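Local coordinates for Lmo0651 protein (Listeria monocytogenes serovar 1/2a, PDB 6EP3) that acts as a GntR-family transcription factor, probably by binding DNA in a sequence-specific manner, controlling expression of the agr system and mediating virulence, at residues B[61-64]-B[68-71]; B[85-90]-B[154-159]; B[139-144]-B[148-153]. All blocks are in the same frame, centred on the assembly; numbering follows the deposited sequence.

Contact 1: B[61-64]-B[68-71]; sequences SYHE and AVLN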
loop_
_atom_site.group_PDB
_atom_site.type_symbol
_atom_site.label_atom_id
_atom_site.label_comp_id
_atom_site.label_asym_id
_atom_site.label_seq_id
_atom_site.Cartn_x
_atom_site.Cartn_y
_atom_site.Cartn_z
ATOM N N SER B 61 9.986 9.279 6.730
ATOM C CA SER B 61 8.843 9.812 7.458
ATOM C C SER B 61 9.191 11.219 7.916
ATOM O O SER B 61 10.213 11.421 8.580
ATOM C CB SER B 61 8.480 8.932 8.658
ATOM O OG SER B 61 7.810 7.755 8.250
ATOM N N TYR B 62 8.352 12.187 7.552
ATOM C CA TYR B 62 8.520 13.550 8.030
ATOM C C TYR B 62 7.659 13.754 9.270
ATOM O O TYR B 62 6.487 13.369 9.287
ATOM C CB TYR B 62 8.148 14.566 6.950
ATOM C CG TYR B 62 7.726 15.911 7.505
ATOM C CD1 TYR B 62 6.385 16.213 7.727
ATOM C CD2 TYR B 62 8.675 16.869 7.835
ATOM C CE1 TYR B 62 6.005 17.440 8.242
ATOM C CE2 TYR B 62 8.307 18.096 8.349
ATOM C CZ TYR B 62 6.971 18.377 8.551
ATOM O OH TYR B 62 6.599 19.599 9.065
ATOM N N HIS B 63 8.245 14.370 10.292
ATOM C CA HIS B 63 7.547 14.670 11.530
ATOM C C HIS B 63 7.416 16.179 11.682
ATOM O O HIS B 63 8.331 16.931 11.327
ATOM C CB HIS B 63 8.296 14.085 12.727
ATOM C CG HIS B 63 8.212 12.594 12.827
ATOM N ND1 HIS B 63 9.010 11.860 13.679
ATOM C CD2 HIS B 63 7.432 11.699 12.179
ATOM C CE1 HIS B 63 8.722 10.578 13.552
ATOM N NE2 HIS B 63 7.767 10.452 12.649
ATOM N N GLU B 64 6.272 16.621 12.210
ATOM C CA GLU B 64 6.066 18.047 12.435
ATOM C C GLU B 64 7.055 18.617 13.443
ATOM O O GLU B 64 7.272 19.833 13.467
ATOM C CB GLU B 64 4.629 18.299 12.902
ATOM C CG GLU B 64 4.193 19.761 12.868
ATOM C CD GLU B 64 4.140 20.392 14.248
ATOM O OE1 GLU B 64 3.350 21.340 14.443
ATOM O OE2 GLU B 64 4.887 19.938 15.140
ATOM N N ALA B 68 12.479 15.571 8.316
ATOM C CA ALA B 68 12.321 14.273 7.677
ATOM C C ALA B 68 13.217 13.261 8.379
ATOM O O ALA B 68 14.407 13.516 8.595
ATOM C CB ALA B 68 12.667 14.349 6.190
ATOM N N VAL B 69 12.637 12.118 8.735
ATOM C CA VAL B 69 13.343 11.044 9.422
ATOM C C VAL B 69 13.303 9.805 8.541
ATOM O O VAL B 69 12.323 9.558 7.832
ATOM C CB VAL B 69 12.738 10.744 10.812
ATOM C CG1 VAL B 69 13.722 9.954 11.664
ATOM C CG2 VAL B 69 12.333 12.039 11.506
ATOM N N LEU B 70 14.368 9.014 8.597
ATOM C CA LEU B 70 14.488 7.821 7.770
ATOM C C LEU B 70 14.018 6.610 8.564
ATOM O O LEU B 70 14.390 6.440 9.731
ATOM C CB LEU B 70 15.926 7.623 7.290
ATOM C CG LEU B 70 16.204 6.257 6.658
ATOM C CD1 LEU B 70 15.639 6.217 5.244
ATOM C CD2 LEU B 70 17.695 5.961 6.650
ATOM N N ASN B 71 13.195 5.780 7.934
ATOM C CA ASN B 71 12.572 4.643 8.591
ATOM C C ASN B 71 13.476 3.415 8.532
ATOM O O ASN B 71 14.475 3.375 7.810
ATOM C CB ASN B 71 11.216 4.335 7.958
ATOM C CG ASN B 71 10.218 5.457 8.148
ATOM O OD1 ASN B 71 10.181 6.100 9.197
ATOM N ND2 ASN B 71 9.406 5.703 7.127
#
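The amide nitrogen ND2 of N71 donates to two acceptors: OG of S61, at 2.8 Å, and the backbone O of G58. The serine oxygen lies almost in the amide plane of N71, and the two bonds restrict the rotation of the carboxamide. This polar junction closes the base of the β-hairpin formed by strands 60-63 and 67-70, the wing of the GntR winged helix-turn-helix domain; in relatives such as FadR the wing takes part in DNA binding. S61 reaches N71 because its OG lies beside its own backbone N, anti to the carbonyl carbon (chi1 -76°). N71 just beyond strand 67-70 makes the matching choice, and the two side chains meet on the face of the hairpin that also carries V69. Along the strands, S61 and V69 form an antiparallel hydrogen-bonded pair. S61 N donates to V69 O at 2.6 Å, and V69 N donates to S61 O at 2.5 Å. The modelled lengths are short, so the pairing is surer than its exact distances. Next comes the non-hydrogen-bonded pair Y62 and A68, whose CA atoms are only 3.9 Å apart. The Y62 ring turns an edge to the second strand, its CD2 lying 4.0 Å from A68 N, while the methyl of A68 rests on L31 and V60. H30 packs against V69, and L70 directs its side chain away from segment 61-64 and packs on L25, I59 and V60. On the face shared with S61, the CG2 branch of V69 crosses H63 at a slant and stops 4.0 Å from the imidazole ND1.

Contact 2: B[85-90]-B[154-159]; sequences ETIEIF and KQIFFQ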
loop_
_atom_site.group_PDB
_atom_site.type_symbol
_atom_site.label_atom_id
_atom_site.label_comp_id
_atom_site.label_asym_id
_atom_site.label_seq_id
_atom_site.Cartn_x
_atom_site.Cartn_y
_atom_site.Cartn_z
ATOM N N GLU B 85 3.762 -12.712 2.556
ATOM C CA GLU B 85 2.410 -13.040 2.997
ATOM C C GLU B 85 1.409 -12.022 2.469
ATOM O O GLU B 85 0.308 -12.386 2.030
ATOM C CB GLU B 85 2.355 -13.117 4.522
ATOM C CG GLU B 85 3.168 -14.256 5.112
ATOM C CD GLU B 85 3.228 -14.210 6.627
ATOM O OE1 GLU B 85 3.634 -15.223 7.234
ATOM O OE2 GLU B 85 2.874 -13.163 7.212
ATOM N N THR B 86 1.773 -10.738 2.501
ATOM C CA THR B 86 0.904 -9.729 1.899
ATOM C C THR B 86 0.682 -10.016 0.417
ATOM O O THR B 86 -0.461 -10.023 -0.074
ATOM C CB THR B 86 1.495 -8.334 2.106
ATOM O OG1 THR B 86 1.585 -8.056 3.512
ATOM C CG2 THR B 86 0.635 -7.278 1.424
ATOM N N ILE B 87 1.775 -10.282 -0.304
ATOM C CA ILE B 87 1.677 -10.591 -1.727
ATOM C C ILE B 87 0.749 -11.776 -1.954
ATOM O O ILE B 87 -0.097 -11.758 -2.856
ATOM C CB ILE B 87 3.078 -10.851 -2.308
ATOM C CG1 ILE B 87 3.909 -9.569 -2.276
ATOM C CG2 ILE B 87 2.986 -11.395 -3.726
ATOM C CD1 ILE B 87 5.366 -9.786 -2.570
ATOM N N GLU B 88 0.864 -12.808 -1.116
ATOM C CA GLU B 88 0.139 -14.047 -1.364
ATOM C C GLU B 88 -1.341 -13.920 -1.038
ATOM O O GLU B 88 -2.179 -14.491 -1.746
ATOM C CB GLU B 88 0.760 -15.187 -0.554
ATOM C CG GLU B 88 0.030 -16.516 -0.700
ATOM C CD GLU B 88 0.629 -17.621 0.154
ATOM O OE1 GLU B 88 1.606 -17.354 0.886
ATOM O OE2 GLU B 88 0.123 -18.761 0.084
ATOM N N ILE B 89 -1.696 -13.164 0.004
ATOM C CA ILE B 89 -3.115 -12.898 0.217
ATOM C C ILE B 89 -3.685 -12.139 -0.976
ATOM O O ILE B 89 -4.786 -12.449 -1.456
ATOM C CB ILE B 89 -3.373 -12.193 1.566
ATOM C CG1 ILE B 89 -2.941 -10.732 1.567
ATOM C CG2 ILE B 89 -2.696 -12.950 2.701
ATOM C CD1 ILE B 89 -3.263 -10.029 2.855
ATOM N N PHE B 90 -2.936 -11.158 -1.501
ATOM C CA PHE B 90 -3.414 -10.440 -2.683
ATOM C C PHE B 90 -3.602 -11.377 -3.881
ATOM O O PHE B 90 -4.622 -11.306 -4.579
ATOM C CB PHE B 90 -2.453 -9.308 -3.036
ATOM C CG PHE B 90 -2.725 -8.037 -2.289
ATOM C CD1 PHE B 90 -4.015 -7.546 -2.181
ATOM C CD2 PHE B 90 -1.693 -7.335 -1.693
ATOM C CE1 PHE B 90 -4.270 -6.377 -1.489
ATOM C CE2 PHE B 90 -1.941 -6.165 -1.002
ATOM C CZ PHE B 90 -3.231 -5.686 -0.900
ATOM N N LYS B 154 3.422 -3.325 -6.243
ATOM C CA LYS B 154 4.588 -2.734 -6.897
ATOM C C LYS B 154 5.500 -2.063 -5.879
ATOM O O LYS B 154 6.730 -2.183 -5.955
ATOM C CB LYS B 154 4.150 -1.729 -7.960
ATOM C CG LYS B 154 3.763 -2.344 -9.300
ATOM C CD LYS B 154 3.383 -1.261 -10.303
ATOM C CE LYS B 154 3.124 -1.842 -11.686
ATOM N NZ LYS B 154 2.694 -0.801 -12.666
ATOM N N GLN B 155 4.909 -1.348 -4.919
ATOM C CA GLN B 155 5.707 -0.724 -3.866
ATOM C C GLN B 155 6.428 -1.782 -3.034
ATOM O O GLN B 155 7.603 -1.618 -2.668
ATOM C CB GLN B 155 4.810 0.134 -2.972
ATOM C CG GLN B 155 4.751 1.589 -3.389
ATOM C CD GLN B 155 6.081 2.296 -3.263
ATOM O OE1 GLN B 155 6.422 3.143 -4.087
ATOM N NE2 GLN B 155 6.844 1.952 -2.231
ATOM N N ILE B 156 5.731 -2.879 -2.730
ATOM C CA ILE B 156 6.355 -3.987 -2.006
ATOM C C ILE B 156 7.536 -4.549 -2.791
ATOM O O ILE B 156 8.599 -4.840 -2.225
ATOM C CB ILE B 156 5.322 -5.085 -1.709
ATOM C CG1 ILE B 156 4.342 -4.632 -0.629
ATOM C CG2 ILE B 156 6.025 -6.375 -1.311
ATOM C CD1 ILE B 156 3.308 -5.680 -0.313
ATOM N N PHE B 157 7.355 -4.747 -4.100
ATOM C CA PHE B 157 8.426 -5.285 -4.931
ATOM C C PHE B 157 9.613 -4.336 -4.961
ATOM O O PHE B 157 10.771 -4.770 -4.929
ATOM C CB PHE B 157 7.916 -5.529 -6.355
ATOM C CG PHE B 157 7.086 -6.771 -6.506
ATOM C CD1 PHE B 157 7.351 -7.894 -5.746
ATOM C CD2 PHE B 157 6.053 -6.821 -7.427
ATOM C CE1 PHE B 157 6.596 -9.047 -5.886
ATOM C CE2 PHE B 157 5.293 -7.970 -7.577
ATOM C CZ PHE B 157 5.566 -9.084 -6.805
ATOM N N PHE B 158 9.339 -3.034 -5.027
ATOM C CA PHE B 158 10.407 -2.043 -4.970
ATOM C C PHE B 158 11.208 -2.192 -3.687
ATOM O O PHE B 158 12.449 -2.230 -3.705
ATOM C CB PHE B 158 9.819 -0.636 -5.075
ATOM C CG PHE B 158 10.842 0.455 -4.971
ATOM C CD1 PHE B 158 11.152 1.023 -3.748
ATOM C CD2 PHE B 158 11.494 0.916 -6.105
ATOM C CE1 PHE B 158 12.096 2.026 -3.656
ATOM C CE2 PHE B 158 12.438 1.921 -6.019
ATOM C CZ PHE B 158 12.740 2.474 -4.794
ATOM N N GLN B 159 10.504 -2.269 -2.559
ATOM C CA GLN B 159 11.185 -2.381 -1.276
ATOM C C GLN B 159 12.004 -3.665 -1.196
ATOM O O GLN B 159 13.139 -3.657 -0.706
ATOM C CB GLN B 159 10.167 -2.308 -0.136
ATOM C CG GLN B 159 9.548 -0.925 0.052
ATOM C CD GLN B 159 9.790 -0.355 1.439
ATOM O OE1 GLN B 159 10.696 -0.787 2.151
ATOM N NE2 GLN B 159 8.976 0.621 1.829
#
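I87 and I156 are the residues whose CA atoms lie nearest across the two antiparallel helical segments, 8.1 Å apart; the axes of the segments are 10.9 Å apart and run at 152° to each other. Both belong to the all-helical FCD domain, where helix 77-101 packs on helix 147-163 near the centre of the subunit. That spacing is wide enough for branched side chains to fill it, and the contact is wholly apolar. The two isoleucines run alongside each other in opposite senses, so that CD1 of I87 settles on CG2 of I156 at 3.7 Å. The extended end of I156 continues to T86, where its CD1 meets the threonine CG2 at 3.6 Å. In T86 the methyl stands anti to the backbone N, and this division of the branches gives CG2 to the helix interface while OG1 bonds to Q149 NE2 of the second subunit. One residue thus serves both the core of its own subunit and the dimer interface. M160, I137 and F206 also pack on I87. F157 joins from the flank: its ring stacks with that of H134, and a bound 1,2-ethanediol, probably from crystallisation, lies about 4 Å from its side chain. The F157 ring reaches I87 obliquely, bringing CE1 to 3.6 Å from the isoleucine CD1.

Contact 3: B[139-144]-B[148-153]; sequences CLISFA and YQVRIV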
loop_
_atom_site.group_PDB
_atom_site.type_symbol
_atom_site.label_atom_id
_atom_site.label_comp_id
_atom_site.label_asym_id
_atom_site.label_seq_id
_atom_site.Cartn_x
_atom_site.Cartn_y
_atom_site.Cartn_z
ATOM N N CYS B 139 0.702 -9.671 -12.746
ATOM C CA CYS B 139 -0.348 -10.050 -13.686
ATOM C C CYS B 139 -1.410 -10.899 -12.993
ATOM O O CYS B 139 -2.625 -10.688 -13.166
ATOM C CB CYS B 139 0.282 -10.793 -14.868
ATOM S SG CYS B 139 -0.826 -11.087 -16.222
ATOM N N LEU B 140 -0.960 -11.874 -12.200
ATOM C CA LEU B 140 -1.894 -12.641 -11.380
ATOM C C LEU B 140 -2.769 -11.722 -10.534
ATOM O O LEU B 140 -3.991 -11.897 -10.462
ATOM C CB LEU B 140 -1.129 -13.602 -10.471
ATOM C CG LEU B 140 -0.573 -14.862 -11.124
ATOM C CD1 LEU B 140 0.086 -15.729 -10.069
ATOM C CD2 LEU B 140 -1.685 -15.616 -11.826
ATOM N N ILE B 141 -2.157 -10.714 -9.911
ATOM C CA ILE B 141 -2.911 -9.821 -9.031
ATOM C C ILE B 141 -3.842 -8.925 -9.838
ATOM O O ILE B 141 -4.972 -8.640 -9.419
ATOM C CB ILE B 141 -1.951 -9.001 -8.155
ATOM C CG1 ILE B 141 -1.168 -9.939 -7.243
ATOM C CG2 ILE B 141 -2.720 -7.968 -7.337
ATOM C CD1 ILE B 141 -0.282 -9.238 -6.271
ATOM N N SER B 142 -3.390 -8.470 -11.006
ATOM C CA SER B 142 -4.217 -7.645 -11.870
ATOM C C SER B 142 -5.444 -8.395 -12.342
ATOM O O SER B 142 -6.429 -7.767 -12.744
ATOM C CB SER B 142 -3.414 -7.177 -13.082
ATOM O OG SER B 142 -3.456 -8.152 -14.113
ATOM N N PHE B 143 -5.404 -9.727 -12.303
ATOM C CA PHE B 143 -6.618 -10.477 -12.608
ATOM C C PHE B 143 -7.798 -10.068 -11.725
ATOM O O PHE B 143 -8.949 -10.319 -12.096
ATOM C CB PHE B 143 -6.364 -11.980 -12.487
ATOM C CG PHE B 143 -5.520 -12.544 -13.602
ATOM C CD1 PHE B 143 -5.240 -11.787 -14.728
ATOM C CD2 PHE B 143 -5.017 -13.833 -13.523
ATOM C CE1 PHE B 143 -4.467 -12.304 -15.757
ATOM C CE2 PHE B 143 -4.248 -14.354 -14.542
ATOM C CZ PHE B 143 -3.971 -13.586 -15.664
ATOM N N ALA B 144 -7.549 -9.437 -10.574
ATOM C CA ALA B 144 -8.640 -8.934 -9.748
ATOM C C ALA B 144 -9.227 -7.628 -10.263
ATOM O O ALA B 144 -10.284 -7.216 -9.775
ATOM C CB ALA B 144 -8.177 -8.733 -8.300
ATOM N N TYR B 148 -5.371 -0.376 -7.290
ATOM C CA TYR B 148 -4.815 -0.060 -5.977
ATOM C C TYR B 148 -3.942 -1.204 -5.479
ATOM O O TYR B 148 -2.827 -0.987 -4.987
ATOM C CB TYR B 148 -5.935 0.236 -4.976
ATOM C CG TYR B 148 -6.802 1.410 -5.361
ATOM C CD1 TYR B 148 -8.092 1.220 -5.839
ATOM C CD2 TYR B 148 -6.335 2.711 -5.232
ATOM C CE1 TYR B 148 -8.889 2.295 -6.190
ATOM C CE2 TYR B 148 -7.121 3.790 -5.583
ATOM C CZ TYR B 148 -8.396 3.575 -6.062
ATOM O OH TYR B 148 -9.180 4.646 -6.410
ATOM N N GLN B 149 -4.435 -2.437 -5.616
ATOM C CA GLN B 149 -3.661 -3.593 -5.186
ATOM C C GLN B 149 -2.410 -3.755 -6.032
ATOM O O GLN B 149 -1.343 -4.113 -5.511
ATOM C CB GLN B 149 -4.519 -4.855 -5.246
ATOM C CG GLN B 149 -5.778 -4.789 -4.389
ATOM C CD GLN B 149 -6.609 -6.054 -4.486
ATOM O OE1 GLN B 149 -6.386 -6.888 -5.365
ATOM N NE2 GLN B 149 -7.563 -6.212 -3.571
ATOM N N VAL B 150 -2.519 -3.493 -7.338
ATOM C CA VAL B 150 -1.331 -3.576 -8.188
ATOM C C VAL B 150 -0.263 -2.586 -7.725
ATOM O O VAL B 150 0.918 -2.936 -7.610
ATOM C CB VAL B 150 -1.705 -3.359 -9.666
ATOM C CG1 VAL B 150 -0.445 -3.256 -10.526
ATOM C CG2 VAL B 150 -2.602 -4.487 -10.156
ATOM N N ARG B 151 -0.659 -1.345 -7.429
ATOM C CA ARG B 151 0.309 -0.338 -6.994
ATOM C C ARG B 151 0.918 -0.698 -5.642
ATOM O O ARG B 151 2.117 -0.488 -5.412
ATOM C CB ARG B 151 -0.349 1.039 -6.916
ATOM C CG ARG B 151 -0.833 1.604 -8.241
ATOM C CD ARG B 151 -1.416 3.000 -8.046
ATOM N NE ARG B 151 -2.876 2.996 -7.978
ATOM C CZ ARG B 151 -3.682 3.034 -9.032
ATOM N NH1 ARG B 151 -3.177 3.080 -10.255
ATOM N NH2 ARG B 151 -4.998 3.027 -8.860
ATOM N N ILE B 152 0.101 -1.224 -4.728
ATOM C CA ILE B 152 0.615 -1.648 -3.426
ATOM C C ILE B 152 1.689 -2.715 -3.604
ATOM O O ILE B 152 2.782 -2.637 -3.023
ATOM C CB ILE B 152 -0.537 -2.149 -2.538
ATOM C CG1 ILE B 152 -1.394 -0.978 -2.053
ATOM C CG2 ILE B 152 -0.010 -2.974 -1.373
ATOM C CD1 ILE B 152 -2.765 -1.401 -1.566
ATOM N N VAL B 153 1.396 -3.728 -4.420
ATOM C CA VAL B 153 2.364 -4.803 -4.596
ATOM C C VAL B 153 3.584 -4.321 -5.369
ATOM O O VAL B 153 4.694 -4.817 -5.153
ATOM C CB VAL B 153 1.693 -6.011 -5.264
ATOM C CG1 VAL B 153 2.679 -7.154 -5.411
ATOM C CG2 VAL B 153 0.504 -6.446 -4.424
#
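A helical hairpin brings I141, near the end of helix 126-142, against V153 of helix 147-163, the chain reversing direction within a few residues. The two side chains meet end on. CD1 of I141 lies 3.4 Å from CG2 of V153, a close pair for two methyl carbons, and 3.7 Å from CG1 of the same valine, so one methyl bears on both branches. The other arm of I141, CG2, lies closer to the turn and meets CB of Q149 at 4.2 Å. Within the FCD domain this hairpin is covered by helix 77-101, where V91 packs on I141, F90 on Q149 and V153, and A94 on A144. Nearer the surface, V150 lays its CG2 over the backbone of S142, 3.9 Å from the serine CA. The hydroxyl of S142 bonds back to its own helix: chi1 of 86° places OG between the backbone N and the carbonyl carbon, from where it donates to C139 O at 2.8 Å. Q149 has the polar partner of its NE2 on T86 of the second subunit, and its chain, extended beyond CG, brings OE1 near A144, 3.9 Å from the methyl CB.

Following the chain from the N terminus, contact 1 closes first, a tight hairpin with three residues between its segments, completing the wing of the DNA-binding domain. The chain then passes into helix 77-101, the first half of contact 2, which closes only after a long helical excursion of 63 residues. Contact 3 is nested inside that excursion as a short hairpin between helices 126-142 and 147-163. Contacts 2 and 3 share helix 147-163 and touch through F90, which packs on I152 and brings its CB near I141 CD1; both also reach the second subunit. Contact 1 does not touch the others, though Q155 and F158 of contact 2 pack on Q57, just before strand 60-63.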